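Local coordinates for protein putative esterase/lipase/thioesterase (Silicibacter sp., PDB 2PBL) that is a putative esterase, lipase or thioesterase of the alpha/beta-hydrolase fold, probably hydrolysing ester or thioester bonds, at residues Arg145-Glu150 with Ala158-Val163. Numbering follows the deposited sequence.
Sequences RMLDPE and ARIRNV
Between 145-150 and 158-163 the only side-chain-to-side-chain contacts within 4.5 Å are made by one residue, Leu-147; no hydrogen bond joins the two segments. Its isobutyl end straddles a single methyl of Val-163: CD1 lies 3.8 Å from Val-163 CG2, and CD2 lies at the same distance from that carbon, the two side chains meeting tip to tip. With CG anti to the carbonyl carbon (chi1 -71°), the leucine fork is carried across to the strand. CD2 also passes obliquely by Ile-160, 4.2 Å from its CG2, while Ile-160 CD1 approaches the backbone O of Met-146 at 4.1 Å. The contact lies within a beta-alpha-beta crossover of the alpha/beta-hydrolase fold: from strand 131-136 and the probable nucleophile elbow, the connection through helix 138-145, this loop and the short helix 154-157 leads to the parallel strand 160-166, and Ile-160 and selenomethionine Met-146 both also touch Leu-133. Shortened to an alanine, Leu-147 would lose its fork, which would probably open a gap beside Val-163 CG2 and deprive Ile-160 CG2 of a neighbour. The loop is shaped from within by a type I turn from Arg-145 to Asp-148, across which Arg-145 NH1 forms a salt bridge with Asp-148 OD2 (3.0 Å), the oxygen lying in the guanidinium plane and using its anti lone pair. Asp-148 OD1 accepts the backbone N-H of Glu-150 in an Asx turn, met from above the carboxylate plane.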
ATOM      1  N   ARG A 145       8.008   4.535   1.520  1.00  9.32           N
ATOM      2  CA  ARG A 145       9.180   4.328   2.383  1.00  9.37           C
ATOM      3  C   ARG A 145      10.150   3.294   1.839  1.00 11.99           C
ATOM      4  O   ARG A 145      11.315   3.229   2.277  1.00  9.56           O
ATOM      5  CB  ARG A 145       8.706   3.846   3.753  1.00  8.27           C
ATOM      6  CG  ARG A 145       7.782   4.774   4.479  1.00 10.80           C
ATOM      7  CD  ARG A 145       8.527   6.008   4.913  1.00 10.69           C
ATOM      8  NE  ARG A 145       9.472   5.636   5.991  1.00  9.36           N
ATOM      9  CZ  ARG A 145      10.810   5.720   5.985  1.00 19.44           C
ATOM     10  NH1 ARG A 145      11.524   6.175   4.963  1.00 11.21           N
ATOM     11  NH2 ARG A 145      11.448   5.297   7.066  1.00 12.76           N
HETATM   12  N   MSE A 146       9.660   2.403   0.955  1.00  9.88           N
HETATM   13  CA  MSE A 146      10.512   1.364   0.361  1.00 12.46           C
HETATM   14  C   MSE A 146      11.544   1.921  -0.595  1.00 14.41           C
HETATM   15  O   MSE A 146      12.479   1.210  -0.960  1.00 15.70           O
HETATM   16  CB  MSE A 146       9.669   0.327  -0.340  1.00 13.37           C
HETATM   17  CG  MSE A 146       8.732  -0.487   0.567  1.00 11.69           C
HETATM   18 SE   MSE A 146       9.722  -1.314   2.023  0.75 14.33          SE
HETATM   19  CE  MSE A 146       9.311   0.081   3.494  1.00 10.92           C
ATOM     20  N   LEU A 147      11.388   3.178  -1.019  1.00 12.71           N
ATOM     21  CA  LEU A 147      12.362   3.798  -1.898  1.00 14.33           C
ATOM     22  C   LEU A 147      13.539   4.380  -1.107  1.00 15.81           C
ATOM     23  O   LEU A 147      14.477   4.894  -1.714  1.00 15.25           O
ATOM     24  CB  LEU A 147      11.724   4.867  -2.769  1.00 14.06           C
ATOM     25  CG  LEU A 147      10.797   4.325  -3.850  1.00 15.60           C
ATOM     26  CD1 LEU A 147      10.077   5.456  -4.590  1.00 18.51           C
ATOM     27  CD2 LEU A 147      11.630   3.476  -4.830  1.00 12.25           C
ATOM     28  N   ASP A 148      13.466   4.316   0.219  1.00 14.68           N
ATOM     29  CA  ASP A 148      14.534   4.777   1.097  1.00 12.11           C
ATOM     30  C   ASP A 148      15.655   3.691   1.191  1.00 12.43           C
ATOM     31  O   ASP A 148      15.426   2.599   1.700  1.00 10.47           O
ATOM     32  CB  ASP A 148      13.959   5.047   2.455  1.00 11.46           C
ATOM     33  CG  ASP A 148      14.938   5.751   3.376  1.00 17.02           C
ATOM     34  OD1 ASP A 148      16.162   5.747   3.113  1.00 17.17           O
ATOM     35  OD2 ASP A 148      14.450   6.295   4.381  1.00 12.86           O
ATOM     36  N   PRO A 149      16.861   3.998   0.673  1.00 12.38           N
ATOM     37  CA  PRO A 149      17.952   3.020   0.714  1.00 12.55           C
ATOM     38  C   PRO A 149      18.401   2.574   2.075  1.00 12.24           C
ATOM     39  O   PRO A 149      19.132   1.584   2.199  1.00 11.89           O
ATOM     40  CB  PRO A 149      19.097   3.739  -0.017  1.00 13.51           C
ATOM     41  CG  PRO A 149      18.341   4.733  -0.926  1.00 15.81           C
ATOM     42  CD  PRO A 149      17.277   5.230  -0.021  1.00 12.57           C
ATOM     43  N   GLU A 150      18.046   3.341   3.101  1.00 15.36           N
ATOM     44  CA  GLU A 150      18.347   2.967   4.479  1.00 15.23           C
ATOM     45  C   GLU A 150      17.343   1.959   5.006  1.00 14.05           C
ATOM     46  O   GLU A 150      17.564   1.299   6.018  1.00 12.93           O
ATOM     47  CB  GLU A 150      18.357   4.246   5.330  1.00 13.34           C
ATOM     48  CG  GLU A 150      18.962   4.108   6.668  1.00 21.91           C
ATOM     49  CD  GLU A 150      19.079   5.434   7.393  1.00 18.77           C
ATOM     50  OE1 GLU A 150      19.961   6.233   7.012  1.00 25.68           O
ATOM     51  OE2 GLU A 150      18.376   5.643   8.419  1.00 20.88           O
ATOM     52  N   ALA A 158      17.285  -1.913  -6.214  1.00  8.36           N
ATOM     53  CA  ALA A 158      17.774  -1.732  -7.598  1.00 11.69           C
ATOM     54  C   ALA A 158      16.791  -2.217  -8.625  1.00 10.33           C
ATOM     55  O   ALA A 158      16.769  -1.711  -9.753  1.00 10.90           O
ATOM     56  CB  ALA A 158      19.088  -2.427  -7.799  1.00 12.87           C
ATOM     57  N   ARG A 159      15.957  -3.178  -8.200  1.00 10.10           N
ATOM     58  CA  ARG A 159      14.958  -3.829  -9.072  1.00  8.59           C
ATOM     59  C   ARG A 159      13.625  -3.128  -9.096  1.00 11.63           C
ATOM     60  O   ARG A 159      12.765  -3.460  -9.951  1.00  9.96           O
ATOM     61  CB  ARG A 159      14.721  -5.239  -8.603  1.00  9.89           C
ATOM     62  CG  ARG A 159      15.896  -6.208  -8.785  1.00 10.54           C
ATOM     63  CD  ARG A 159      15.694  -7.446  -7.972  1.00 12.19           C
ATOM     64  NE  ARG A 159      14.525  -8.213  -8.421  1.00 16.53           N
ATOM     65  CZ  ARG A 159      14.072  -9.288  -7.806  1.00 18.19           C
ATOM     66  NH1 ARG A 159      14.685  -9.773  -6.752  1.00 20.42           N
ATOM     67  NH2 ARG A 159      13.011  -9.920  -8.267  1.00 17.74           N
ATOM     68  N   ILE A 160      13.418  -2.141  -8.201  1.00 10.40           N
ATOM     69  CA  ILE A 160      12.090  -1.504  -8.191  1.00 12.45           C
ATOM     70  C   ILE A 160      11.967  -0.622  -9.434  1.00 13.73           C
ATOM     71  O   ILE A 160      12.762   0.308  -9.647  1.00 17.73           O
ATOM     72  CB  ILE A 160      11.836  -0.690  -6.943  1.00 11.87           C
ATOM     73  CG1 ILE A 160      11.800  -1.591  -5.712  1.00 14.30           C
ATOM     74  CG2 ILE A 160      10.495   0.091  -7.035  1.00 12.27           C
ATOM     75  CD1 ILE A 160      11.783  -0.783  -4.418  1.00 19.87           C
ATOM     76  N   ARG A 161      10.923  -0.882 -10.218  1.00 11.94           N
ATOM     77  CA  ARG A 161      10.678  -0.183 -11.474  1.00 12.00           C
ATOM     78  C   ARG A 161       9.683   0.951 -11.327  1.00 13.47           C
ATOM     79  O   ARG A 161       9.916   2.043 -11.819  1.00 13.28           O
ATOM     80  CB  ARG A 161      10.216  -1.191 -12.544  1.00 13.77           C
ATOM     81  CG  ARG A 161       9.795  -0.587 -13.852  1.00  7.91           C
ATOM     82  CD  ARG A 161       9.681  -1.575 -14.963  1.00 13.91           C
ATOM     83  NE  ARG A 161       9.103  -0.974 -16.172  1.00 15.13           N
ATOM     84  CZ  ARG A 161       9.812  -0.266 -17.052  1.00 15.07           C
ATOM     85  NH1 ARG A 161      11.093  -0.001 -16.842  1.00 17.16           N
ATOM     86  NH2 ARG A 161       9.218   0.251 -18.112  1.00 17.68           N
ATOM     87  N   ASN A 162       8.580   0.676 -10.648  1.00 12.90           N
ATOM     88  CA  ASN A 162       7.478   1.641 -10.469  1.00 11.73           C
ATOM     89  C   ASN A 162       6.997   1.577  -9.024  1.00 10.88           C
ATOM     90  O   ASN A 162       6.947   0.492  -8.396  1.00 10.27           O
ATOM     91  CB  ASN A 162       6.214   1.292 -11.315  1.00 16.01           C
ATOM     92  CG  ASN A 162       6.450   1.150 -12.821  1.00  6.24           C
ATOM     93  OD1 ASN A 162       7.157   1.927 -13.402  1.00  7.55           O
ATOM     94  ND2 ASN A 162       5.748   0.127 -13.511  1.00  9.20           N
ATOM     95  N   VAL A 163       6.616   2.734  -8.490  1.00 10.57           N
ATOM     96  CA  VAL A 163       5.966   2.824  -7.185  1.00 10.88           C
ATOM     97  C   VAL A 163       4.728   3.701  -7.365  1.00 10.90           C
ATOM     98  O   VAL A 163       4.847   4.875  -7.770  1.00 11.03           O
ATOM     99  CB  VAL A 163       6.857   3.382  -6.046  1.00 10.27           C
ATOM    100  CG1 VAL A 163       6.042   3.381  -4.763  1.00 13.64           C
ATOM    101  CG2 VAL A 163       8.085   2.532  -5.872  1.00 13.47           C
TER